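Local coordinates for tail fiber protein (Acinetobacter phage AM24, PDB 5W5P), which probably binds and degrades the capsular polysaccharide of its Acinetobacter baumannii host as the tailspike of the phage, at the interface of chains A and B. Numbering follows the deposited sequence. Chains: chain A/B, Tail fiber protein.

Contact 1: the interface of chains A and B. Residues chain A 172, 209, 211, 235, 237, 268; chain B 158-163.
The backbone of B:Ile158 to B:Leu163 runs as an irregular loop, turned at B:Val159 and B:Asp161 and extended at B:Gly160, across the short extended strands 172-175, 209-211, 235-237 and 266-268 of chain A. Arginines from three of these strands, A:Arg172, A:Arg209 and A:Arg235, read its carbonyls and its carboxylate. A:Arg235, bent at chi2 (-77°), meets the loop side-on: NE and NH2 both grip the carbonyl O of B:Gly160, NH2 at 2.6 Å and in the carbonyl plane on a lone pair, NE nearly along the C=O axis. The same NH2 gives a longer bond to B:Ile158 O (3.3 Å), reaching it from above that carbonyl plane. A:Arg209, bent at chi3, sends NH1 to B:Asp161 O at 2.7 Å; the acceptor lies in the guanidinium plane and the bond is fairly straight, 159° at the hydrogen. Its CG and CD slide past B:Leu163 in the opposite direction. B:Asp161 holds CG in the crowded position between its backbone N and carbonyl carbon, which turns the carboxylate toward A:Arg172. These two groups cross obliquely, and NH2 and OD2 form a salt bridge without a well-directed hydrogen bond. A:Gln211 works in the second shell: its OE1 accepts from A:Arg172 NE, and one water links OE1 to B:Asp161 O. Alongside, A:Leu237 CD2 packs on B:Asp161 CB at 3.6 Å, while a second water joins A:Gln211 NE2 to B:Asp161 OD2.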
# COMPACT_ATOMS: atom_id res chain seq x y z
N ARG A 172 -28.97 0.89 -13.99
CA ARG A 172 -29.18 1.53 -12.70
C ARG A 172 -30.13 0.68 -11.86
O ARG A 172 -31.09 0.11 -12.39
CB ARG A 172 -29.74 2.94 -12.86
CG ARG A 172 -30.07 3.62 -11.55
CD ARG A 172 -31.14 4.67 -11.74
NE ARG A 172 -30.56 5.95 -12.13
CZ ARG A 172 -30.96 6.67 -13.17
NH1 ARG A 172 -31.96 6.25 -13.93
NH2 ARG A 172 -30.36 7.82 -13.44
N ARG A 209 -24.91 0.90 -11.37
CA ARG A 209 -25.13 2.17 -10.69
C ARG A 209 -26.21 1.96 -9.65
O ARG A 209 -27.40 1.90 -9.98
CB ARG A 209 -25.52 3.26 -11.69
CG ARG A 209 -24.46 3.57 -12.73
CD ARG A 209 -24.98 4.57 -13.74
NE ARG A 209 -26.02 4.01 -14.58
CZ ARG A 209 -27.10 4.67 -14.99
NH1 ARG A 209 -27.29 5.93 -14.63
NH2 ARG A 209 -28.00 4.07 -15.77
N GLN A 211 -28.42 3.43 -6.71
CA GLN A 211 -28.88 4.78 -6.44
C GLN A 211 -30.05 4.76 -5.48
O GLN A 211 -30.96 3.93 -5.60
CB GLN A 211 -29.28 5.50 -7.74
CG GLN A 211 -29.59 6.98 -7.58
CD GLN A 211 -29.59 7.74 -8.90
OE1 GLN A 211 -29.05 7.26 -9.90
NE2 GLN A 211 -30.20 8.92 -8.91
N ARG A 235 -20.92 2.53 -9.24
CA ARG A 235 -21.31 3.89 -8.88
C ARG A 235 -22.40 3.81 -7.81
O ARG A 235 -23.33 3.01 -7.94
CB ARG A 235 -21.82 4.66 -10.10
CG ARG A 235 -21.56 6.17 -10.03
CD ARG A 235 -22.53 6.89 -9.11
NE ARG A 235 -22.43 8.34 -9.22
CZ ARG A 235 -21.45 9.08 -8.71
NH1 ARG A 235 -20.47 8.51 -8.02
NH2 ARG A 235 -21.45 10.39 -8.88
N LEU A 237 -24.88 6.41 -5.55
CA LEU A 237 -25.39 7.78 -5.47
C LEU A 237 -26.53 7.81 -4.47
O LEU A 237 -27.52 7.09 -4.63
CB LEU A 237 -25.84 8.26 -6.85
CG LEU A 237 -26.43 9.67 -6.98
CD1 LEU A 237 -25.50 10.72 -6.39
CD2 LEU A 237 -26.73 9.97 -8.44
N ALA A 268 -20.90 8.96 -4.20
CA ALA A 268 -21.33 10.35 -4.15
C ALA A 268 -22.59 10.46 -3.32
O ALA A 268 -23.54 9.70 -3.52
CB ALA A 268 -21.57 10.89 -5.56
N ILE B 158 -18.98 15.41 -10.94
CA ILE B 158 -18.40 14.54 -9.92
C ILE B 158 -19.47 13.87 -9.07
O ILE B 158 -19.23 12.81 -8.50
CB ILE B 158 -17.40 15.31 -9.03
CG1 ILE B 158 -18.01 16.64 -8.55
CG2 ILE B 158 -16.07 15.54 -9.74
CD1 ILE B 158 -17.03 17.54 -7.83
N VAL B 159 -20.66 14.48 -8.97
CA VAL B 159 -21.76 13.88 -8.23
C VAL B 159 -22.87 13.41 -9.18
O VAL B 159 -24.01 13.23 -8.76
CB VAL B 159 -22.31 14.83 -7.16
CG1 VAL B 159 -21.27 15.10 -6.09
CG2 VAL B 159 -22.80 16.14 -7.78
N GLY B 160 -22.54 13.19 -10.46
CA GLY B 160 -23.54 12.81 -11.45
C GLY B 160 -23.96 11.35 -11.35
O GLY B 160 -23.36 10.54 -10.65
N ASP B 161 -25.01 11.01 -12.10
CA ASP B 161 -25.67 9.72 -11.98
C ASP B 161 -25.20 8.70 -13.01
O ASP B 161 -25.84 7.66 -13.17
CB ASP B 161 -27.19 9.89 -12.05
CG ASP B 161 -27.68 10.27 -13.44
OD1 ASP B 161 -26.86 10.70 -14.29
OD2 ASP B 161 -28.90 10.16 -13.69
N MSE B 162 -24.11 8.97 -13.72
CA MSE B 162 -23.67 8.08 -14.79
C MSE B 162 -22.40 7.31 -14.42
O MSE B 162 -21.64 7.72 -13.54
CB MSE B 162 -23.43 8.86 -16.09
CG MSE B 162 -24.62 9.69 -16.56
SE MSE B 162 -24.21 10.80 -18.14
CE MSE B 162 -24.40 9.43 -19.51
N LEU B 163 -22.18 6.19 -15.11
CA LEU B 163 -20.93 5.45 -15.04
C LEU B 163 -20.56 5.07 -16.46
O LEU B 163 -21.24 4.27 -17.09
CB LEU B 163 -21.06 4.22 -14.15
CG LEU B 163 -19.83 3.32 -14.08
CD1 LEU B 163 -18.82 3.98 -13.17
CD2 LEU B 163 -20.18 1.94 -13.52
O HOH W 1 -30.35 10.88 -11.10
O HOH W 2 -26.27 6.35 -10.59

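Contact 2: the interface of chains A and B. Residues chain A 497, 514, 516, 545; chain B 493, 495, 518-519, 538, 540, 608.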
# COMPACT_ATOMS: atom_id res chain seq x y z
N ASN A 497 31.01 7.36 23.94
CA ASN A 497 30.90 6.30 24.93
C ASN A 497 31.88 5.21 24.52
O ASN A 497 31.62 4.45 23.57
CB ASN A 497 29.47 5.77 25.01
CG ASN A 497 29.26 4.81 26.17
OD1 ASN A 497 28.90 5.23 27.27
ND2 ASN A 497 29.49 3.53 25.93
N VAL A 514 34.39 2.29 31.10
CA VAL A 514 33.74 3.12 30.09
C VAL A 514 34.15 4.57 30.34
O VAL A 514 34.18 5.03 31.48
CB VAL A 514 32.21 2.94 30.10
CG1 VAL A 514 31.66 3.05 31.51
CG2 VAL A 514 31.53 3.94 29.17
N LYS A 516 33.47 8.66 29.16
CA LYS A 516 32.58 9.63 28.53
C LYS A 516 33.41 10.83 28.09
O LYS A 516 34.02 11.51 28.93
CB LYS A 516 31.48 10.06 29.50
CG LYS A 516 30.80 8.90 30.22
CD LYS A 516 30.09 7.97 29.24
CE LYS A 516 28.98 8.71 28.51
NZ LYS A 516 28.16 7.81 27.63
N THR A 545 34.21 5.39 34.68
CA THR A 545 33.95 4.41 35.72
C THR A 545 34.48 3.06 35.25
O THR A 545 34.48 2.77 34.05
CB THR A 545 32.47 4.31 36.09
OG1 THR A 545 32.26 3.20 36.97
CG2 THR A 545 31.61 4.13 34.86
N THR B 493 27.16 -0.92 28.36
CA THR B 493 27.30 0.31 29.12
C THR B 493 26.04 1.14 28.92
O THR B 493 25.24 0.88 28.01
CB THR B 493 28.54 1.11 28.70
OG1 THR B 493 28.51 1.37 27.29
CG2 THR B 493 29.80 0.33 29.05
N ASP B 495 23.90 5.13 30.27
CA ASP B 495 23.72 6.36 31.03
C ASP B 495 22.39 6.30 31.78
O ASP B 495 21.46 5.59 31.39
CB ASP B 495 23.74 7.59 30.12
CG ASP B 495 25.08 7.80 29.44
OD1 ASP B 495 26.09 7.22 29.90
OD2 ASP B 495 25.13 8.56 28.45
N SER B 518 26.77 7.03 35.00
CA SER B 518 27.33 6.20 33.95
C SER B 518 27.63 4.81 34.51
O SER B 518 28.09 4.69 35.65
CB SER B 518 28.61 6.83 33.37
OG SER B 518 28.92 6.30 32.09
N LEU B 519 27.36 3.77 33.72
CA LEU B 519 27.47 2.39 34.16
C LEU B 519 28.30 1.57 33.18
O LEU B 519 28.33 1.84 31.98
CB LEU B 519 26.10 1.71 34.29
CG LEU B 519 24.98 2.43 35.03
CD1 LEU B 519 23.70 1.64 34.90
CD2 LEU B 519 25.37 2.58 36.48
N ALA B 538 29.46 -1.17 37.80
CA ALA B 538 30.15 -0.06 38.43
C ALA B 538 29.49 1.23 37.96
O ALA B 538 29.30 1.43 36.75
CB ALA B 538 31.64 -0.05 38.10
N SER B 540 29.05 5.66 38.36
CA SER B 540 29.76 6.89 38.67
C SER B 540 28.82 8.07 38.48
O SER B 540 28.17 8.17 37.43
CB SER B 540 31.00 7.05 37.79
OG SER B 540 31.76 8.18 38.17
N TYR B 608 24.06 1.66 25.72
CA TYR B 608 24.95 1.44 24.59
C TYR B 608 25.28 -0.05 24.55
O TYR B 608 26.10 -0.53 25.34
CB TYR B 608 26.21 2.31 24.71
CG TYR B 608 25.90 3.76 25.01
CD1 TYR B 608 25.59 4.65 23.99
CD2 TYR B 608 25.91 4.23 26.32
CE1 TYR B 608 25.30 5.98 24.27
CE2 TYR B 608 25.62 5.54 26.60
CZ TYR B 608 25.32 6.42 25.58
OH TYR B 608 25.03 7.73 25.87
O HOH W 3 27.66 9.40 25.35
O HOH W 4 28.18 5.23 29.83
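Charge pairing centres on A:Lys516, whose chain, bent at chi2 and chi3, meets B:Asp495 tip to tip. NZ forms a salt bridge to the carboxylate and hydrogen-bonds both oxygens on their syn lone pairs, OD1 at 3.1 Å and OD2 at 3.2 Å. Further hydrogen bonds surround this pair. A:Asn497 OD1 takes a bond from A:Lys516 NZ (2.7 Å) in its carbonyl plane, on a lone pair, which holds the ammonium in place; the other end of the amide, ND2, donates to the hydroxyl OG1 of B:Thr493 at 2.7 Å. B:Tyr608 OH bonds B:Asp495 OD2 from above the carboxylate plane, so OD2 accepts from both chains. One water ties A:Asn497 OD1, B:Asp495 OD1 and B:Ser518 OG together, and another links A:Lys516 NZ to B:Tyr608 OH. Stacking fixes the amide further: A:Asn497 CG lies over one face of the B:Tyr608 ring, toward its rim, with the two planes 22° apart. Apolar packing continues along the seam, where A:Val514 CB meets B:Thr493 CG2 at 3.7 Å and A:Thr545 CB meets B:Ser540 CB. The lysine charge would thus be matched across the seam by B:Asp495, and the site joins the C-terminal strand-rich domains of neighbouring subunits, likely stabilising the tailspike trimer.

Contact 3: the interface of chains A and B. Residues chain A 313-314, 335-337, 371-373; chain B 280-281, 307-308, 310, 329-330.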
# COMPACT_ATOMS: atom_id res chain seq x y z
N GLY A 313 -5.35 5.49 -0.37
CA GLY A 313 -5.53 6.13 -1.65
C GLY A 313 -6.94 6.55 -2.00
O GLY A 313 -7.26 6.69 -3.18
N ASN A 314 -7.80 6.77 -1.00
CA ASN A 314 -9.15 7.23 -1.26
C ASN A 314 -9.16 8.72 -1.60
O ASN A 314 -8.25 9.48 -1.24
CB ASN A 314 -10.05 6.99 -0.06
CG ASN A 314 -10.40 5.53 0.14
OD1 ASN A 314 -11.13 4.94 -0.66
ND2 ASN A 314 -9.88 4.95 1.21
N GLY A 335 -1.90 7.26 2.20
CA GLY A 335 -2.03 8.01 0.97
C GLY A 335 -3.42 8.52 0.64
O GLY A 335 -3.73 8.73 -0.53
N ASN A 336 -4.27 8.71 1.64
CA ASN A 336 -5.59 9.25 1.37
C ASN A 336 -5.50 10.72 0.96
O ASN A 336 -4.52 11.42 1.26
CB ASN A 336 -6.51 9.10 2.58
CG ASN A 336 -6.94 7.67 2.79
OD1 ASN A 336 -7.56 7.06 1.92
ND2 ASN A 336 -6.58 7.10 3.95
N TYR A 337 -6.54 11.18 0.27
CA TYR A 337 -6.64 12.55 -0.22
C TYR A 337 -7.89 13.16 0.41
O TYR A 337 -9.02 12.83 0.03
CB TYR A 337 -6.71 12.57 -1.75
CG TYR A 337 -6.85 13.93 -2.40
CD1 TYR A 337 -8.08 14.58 -2.44
CD2 TYR A 337 -5.78 14.54 -3.04
CE1 TYR A 337 -8.23 15.81 -3.05
CE2 TYR A 337 -5.92 15.77 -3.66
CZ TYR A 337 -7.14 16.40 -3.66
OH TYR A 337 -7.30 17.62 -4.28
N GLY A 371 1.57 9.26 4.62
CA GLY A 371 1.41 9.96 3.36
C GLY A 371 0.02 10.47 3.04
O GLY A 371 -0.33 10.60 1.86
N ASN A 372 -0.79 10.77 4.05
CA ASN A 372 -2.10 11.37 3.83
C ASN A 372 -1.98 12.88 3.69
O ASN A 372 -1.08 13.50 4.26
CB ASN A 372 -3.05 11.03 4.98
CG ASN A 372 -3.20 9.54 5.18
OD1 ASN A 372 -4.00 8.90 4.51
ND2 ASN A 372 -2.44 8.98 6.11
N GLN A 373 -2.89 13.47 2.92
CA GLN A 373 -3.06 14.91 2.89
C GLN A 373 -4.36 15.26 3.58
O GLN A 373 -5.44 14.87 3.12
CB GLN A 373 -3.06 15.47 1.47
CG GLN A 373 -3.46 16.94 1.42
CD GLN A 373 -3.72 17.43 0.00
OE1 GLN A 373 -4.86 17.47 -0.46
NE2 GLN A 373 -2.66 17.84 -0.68
N PHE B 280 -3.72 16.41 -9.07
CA PHE B 280 -4.49 16.24 -7.84
C PHE B 280 -4.90 14.78 -7.75
O PHE B 280 -5.52 14.25 -8.68
CB PHE B 280 -5.74 17.13 -7.81
CG PHE B 280 -5.46 18.60 -7.93
CD1 PHE B 280 -5.33 19.19 -9.19
CD2 PHE B 280 -5.35 19.40 -6.80
CE1 PHE B 280 -5.09 20.55 -9.31
CE2 PHE B 280 -5.10 20.76 -6.92
CZ PHE B 280 -4.97 21.34 -8.18
N ASN B 281 -4.56 14.12 -6.65
CA ASN B 281 -5.03 12.77 -6.34
C ASN B 281 -4.72 11.81 -7.48
O ASN B 281 -5.60 11.29 -8.17
CB ASN B 281 -6.53 12.81 -6.02
CG ASN B 281 -7.08 11.45 -5.67
OD1 ASN B 281 -6.50 10.70 -4.88
ND2 ASN B 281 -8.22 11.11 -6.27
N ASN B 307 -0.72 17.41 -5.56
CA ASN B 307 -1.45 17.22 -4.31
C ASN B 307 -1.77 15.73 -4.21
O ASN B 307 -2.77 15.26 -4.76
CB ASN B 307 -2.71 18.07 -4.28
CG ASN B 307 -2.44 19.53 -3.95
OD1 ASN B 307 -2.18 20.34 -4.84
ND2 ASN B 307 -2.48 19.86 -2.67
N VAL B 308 -0.91 15.00 -3.49
CA VAL B 308 -0.99 13.55 -3.31
C VAL B 308 -0.69 12.81 -4.61
O VAL B 308 -1.40 12.96 -5.61
CB VAL B 308 -2.35 13.10 -2.74
CG1 VAL B 308 -2.35 11.60 -2.47
CG2 VAL B 308 -2.67 13.86 -1.49
N ARG B 310 0.59 8.59 -5.48
CA ARG B 310 1.04 7.29 -5.02
C ARG B 310 1.52 6.51 -6.24
O ARG B 310 0.81 6.46 -7.25
CB ARG B 310 -0.07 6.51 -4.30
CG ARG B 310 -0.90 7.32 -3.33
CD ARG B 310 -2.04 8.05 -4.05
NE ARG B 310 -3.15 8.31 -3.15
CZ ARG B 310 -4.16 9.13 -3.43
NH1 ARG B 310 -5.13 9.32 -2.55
NH2 ARG B 310 -4.19 9.76 -4.60
N TYR B 329 3.21 17.29 -2.22
CA TYR B 329 2.71 17.13 -0.86
C TYR B 329 2.01 15.78 -0.75
O TYR B 329 1.24 15.41 -1.64
CB TYR B 329 1.72 18.25 -0.49
CG TYR B 329 2.28 19.65 -0.50
CD1 TYR B 329 3.64 19.88 -0.63
CD2 TYR B 329 1.44 20.75 -0.40
CE1 TYR B 329 4.16 21.16 -0.65
CE2 TYR B 329 1.94 22.04 -0.41
CZ TYR B 329 3.30 22.24 -0.54
OH TYR B 329 3.81 23.52 -0.56
N ALA B 330 2.30 15.05 0.33
CA ALA B 330 1.70 13.74 0.59
C ALA B 330 1.95 12.77 -0.58
O ALA B 330 1.02 12.29 -1.23
CB ALA B 330 0.21 13.87 0.89
O HOH W 5 -8.21 8.23 -5.54
O HOH W 6 0.56 9.76 -0.45
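Both faces of the A:Tyr337 ring are covered: A:Gln373 OE1 stands over one, toward the rim, and B:Asn281 CB over the other, 3.8 Å from the ring centroid. At the edge, in the ring plane, lie the carbonyl O of B:Asn307 and B:Val308 CB. The second flat group, the guanidinium of B:Arg310, carries B:Val308 CG1 over the centre of one face. That chain is bent at chi2 (85°) and meets chain A side-on, NE and NH1 both gripping the carbonyl O of A:Gly335, NH1 at 2.5 Å; the oxygen is tilted out of the guanidinium plane. NH2 turns back to B:Asn281 OD1 (2.5 Å), so the asparagine that covers the tyrosine also fixes the arginine. Beside these, B:Val308 CG2 packs on A:Gln373 CB at 3.4 Å. Next to A:Gly335 in sequence, A:Asn336 belongs to an asparagine ladder between neighbouring turns: its OD1 accepts from A:Asn314 N and ND2, and A:Asn372 OD1 from A:Asn336 N. Waters bridge A:Gly313 O to B:Asn281 ND2, and A:Gly371 O to B:Ala330 O. The amides of A:Gln373 and B:Asn307 cross obliquely, planes 74° apart; NE2 and ND2 sit 2.8 Å from each other, two donors as modelled, so one amide may be turned end for end.

Contact 4: the interface of chains A and B. Residues chain A 445-448, 451-452, 616-617; chain B 425-426, 442-446.
Hydrogen bonds between the chains form the polar first shell. A:His446 NE2 accepts the backbone N-H of B:His446 at 3.1 Å, with the donor nitrogen tilted from the ring plane by 20°. A:Thr447 OG1 and B:Thr426 OG1 lie 2.8 Å apart, their side chains crossing at about a right angle. A:Thr452 OG1, anti to its backbone N (chi1 177°), takes the backbone N-H of B:Lys444 at 3.0 Å. Around them the packing is apolar: B:Pro443 presses its CA on A:Thr452 CB (3.7 Å) and its CB on A:Thr447 CG2, B:Leu445 CD1 touches the same methyl, and A:Leu445 CD2 meets B:Thr426 CG2. The CD2 atoms of the two histidines approach to 3.7 Å, that of A:His446 at the edge of the B:His446 ring. In the next shell, A:His446 ND1 donates to A:Val451 O (2.9 Å), which fixes the ring's rotation and suggests that NE2 carries no proton; A:Thr447 CG2 covers one ring face. A water between B:Thr426 OG1 and A:Glu448 OE2 steadies the threonine. Since both chains bring the same 445-446 stretch, though in different roles, the site draws the subunits together just ahead of the C-terminal domain and likely fastens the trimer there.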
# COMPACT_ATOMS: atom_id res chain seq x y z
N LEU A 445 11.81 13.17 16.76
CA LEU A 445 12.88 12.21 16.51
C LEU A 445 14.22 12.92 16.45
O LEU A 445 14.32 14.05 15.95
CB LEU A 445 12.62 11.46 15.20
CG LEU A 445 13.27 10.08 15.04
CD1 LEU A 445 12.82 9.13 16.14
CD2 LEU A 445 12.96 9.49 13.67
N HIS A 446 15.27 12.26 16.97
CA HIS A 446 16.58 12.91 17.08
C HIS A 446 17.15 13.27 15.71
O HIS A 446 17.95 14.20 15.61
CB HIS A 446 17.55 12.02 17.85
CG HIS A 446 18.04 10.83 17.07
ND1 HIS A 446 19.07 10.90 16.16
CD2 HIS A 446 17.65 9.53 17.10
CE1 HIS A 446 19.28 9.71 15.64
NE2 HIS A 446 18.44 8.86 16.20
N THR A 447 16.75 12.54 14.67
CA THR A 447 17.23 12.83 13.32
C THR A 447 16.82 14.22 12.86
O THR A 447 17.59 14.93 12.21
CB THR A 447 16.71 11.78 12.35
OG1 THR A 447 15.28 11.70 12.46
CG2 THR A 447 17.31 10.41 12.66
N GLU A 448 15.59 14.64 13.20
CA GLU A 448 15.13 15.98 12.83
C GLU A 448 15.83 17.07 13.63
O GLU A 448 15.75 18.24 13.26
CB GLU A 448 13.61 16.06 13.01
CG GLU A 448 12.85 15.02 12.17
CD GLU A 448 11.36 15.28 12.09
OE1 GLU A 448 10.82 16.04 12.92
OE2 GLU A 448 10.72 14.71 11.18
N VAL A 451 20.84 15.18 14.88
CA VAL A 451 21.66 14.31 15.72
C VAL A 451 21.84 12.98 15.00
O VAL A 451 20.87 12.39 14.52
CB VAL A 451 21.02 14.10 17.10
CG1 VAL A 451 21.79 13.08 17.91
CG2 VAL A 451 20.92 15.43 17.85
N THR A 452 23.09 12.52 14.91
CA THR A 452 23.41 11.26 14.24
C THR A 452 24.31 10.42 15.13
O THR A 452 25.13 10.94 15.88
CB THR A 452 24.07 11.50 12.87
OG1 THR A 452 24.42 10.24 12.27
CG2 THR A 452 25.32 12.36 13.00
N VAL A 616 23.37 18.15 8.39
CA VAL A 616 22.45 17.36 9.20
C VAL A 616 23.13 16.15 9.84
O VAL A 616 22.59 15.61 10.82
CB VAL A 616 21.22 16.92 8.38
CG1 VAL A 616 20.29 18.11 8.15
CG2 VAL A 616 21.64 16.29 7.07
N ALA A 617 24.29 15.72 9.34
CA ALA A 617 25.05 14.63 9.93
C ALA A 617 26.53 15.00 9.96
O ALA A 617 27.18 15.03 8.91
CB ALA A 617 24.84 13.33 9.16
N VAL B 425 16.71 13.64 6.19
CA VAL B 425 16.98 13.70 7.62
C VAL B 425 16.70 12.37 8.31
O VAL B 425 17.49 11.94 9.15
CB VAL B 425 16.17 14.85 8.27
CG1 VAL B 425 15.88 14.56 9.71
CG2 VAL B 425 16.95 16.16 8.14
N THR B 426 15.61 11.69 7.95
CA THR B 426 15.23 10.44 8.59
C THR B 426 15.24 9.31 7.56
O THR B 426 14.58 9.41 6.53
CB THR B 426 13.84 10.53 9.23
OG1 THR B 426 13.78 11.66 10.12
CG2 THR B 426 13.52 9.26 10.00
N ALA B 442 23.51 11.67 5.66
CA ALA B 442 22.24 11.65 6.36
C ALA B 442 22.42 11.12 7.78
O ALA B 442 23.32 10.32 8.05
CB ALA B 442 21.21 10.78 5.62
N PRO B 443 21.59 11.56 8.72
CA PRO B 443 21.67 11.01 10.08
C PRO B 443 21.41 9.51 10.09
O PRO B 443 20.68 8.98 9.26
CB PRO B 443 20.57 11.77 10.84
CG PRO B 443 20.35 13.03 10.05
CD PRO B 443 20.59 12.64 8.62
N LYS B 444 22.05 8.84 11.04
CA LYS B 444 21.85 7.41 11.28
C LYS B 444 21.03 7.25 12.55
O LYS B 444 21.40 7.77 13.60
CB LYS B 444 23.19 6.68 11.40
CG LYS B 444 23.06 5.21 11.79
CD LYS B 444 24.41 4.60 12.19
CE LYS B 444 25.12 3.99 10.99
NZ LYS B 444 24.40 2.79 10.46
N LEU B 445 19.90 6.54 12.44
CA LEU B 445 19.04 6.32 13.60
C LEU B 445 19.81 5.60 14.70
O LEU B 445 20.65 4.74 14.43
CB LEU B 445 17.81 5.51 13.19
CG LEU B 445 16.55 5.65 14.06
CD1 LEU B 445 16.08 7.09 14.12
CD2 LEU B 445 15.44 4.74 13.56
N HIS B 446 19.52 5.97 15.96
CA HIS B 446 20.29 5.43 17.08
C HIS B 446 20.13 3.92 17.21
O HIS B 446 21.03 3.25 17.74
CB HIS B 446 19.88 6.12 18.39
CG HIS B 446 18.55 5.70 18.91
ND1 HIS B 446 18.36 4.55 19.64
CD2 HIS B 446 17.33 6.30 18.84
CE1 HIS B 446 17.09 4.44 19.98
NE2 HIS B 446 16.44 5.50 19.50
O HOH W 7 11.91 13.09 9.38

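Ordered along the spike, the patches run contact 1, contact 3, contact 4, contact 2. Successive C-alpha centres lie about 23, 26 and 23 Å apart, and contacts 1 and 2 about 68 Å, so the four fall almost on a line. Contacts 1 and 3 belong to the short strands of the beta-helix region and share a device, an arginine gripping a glycine carbonyl, supplied by chain A in one and chain B in the other. Contact 4 sits at the passage to the C-terminal domain that contact 2 joins. Repeated in the three copies of the assembly, they would stitch the subunits along much of their length.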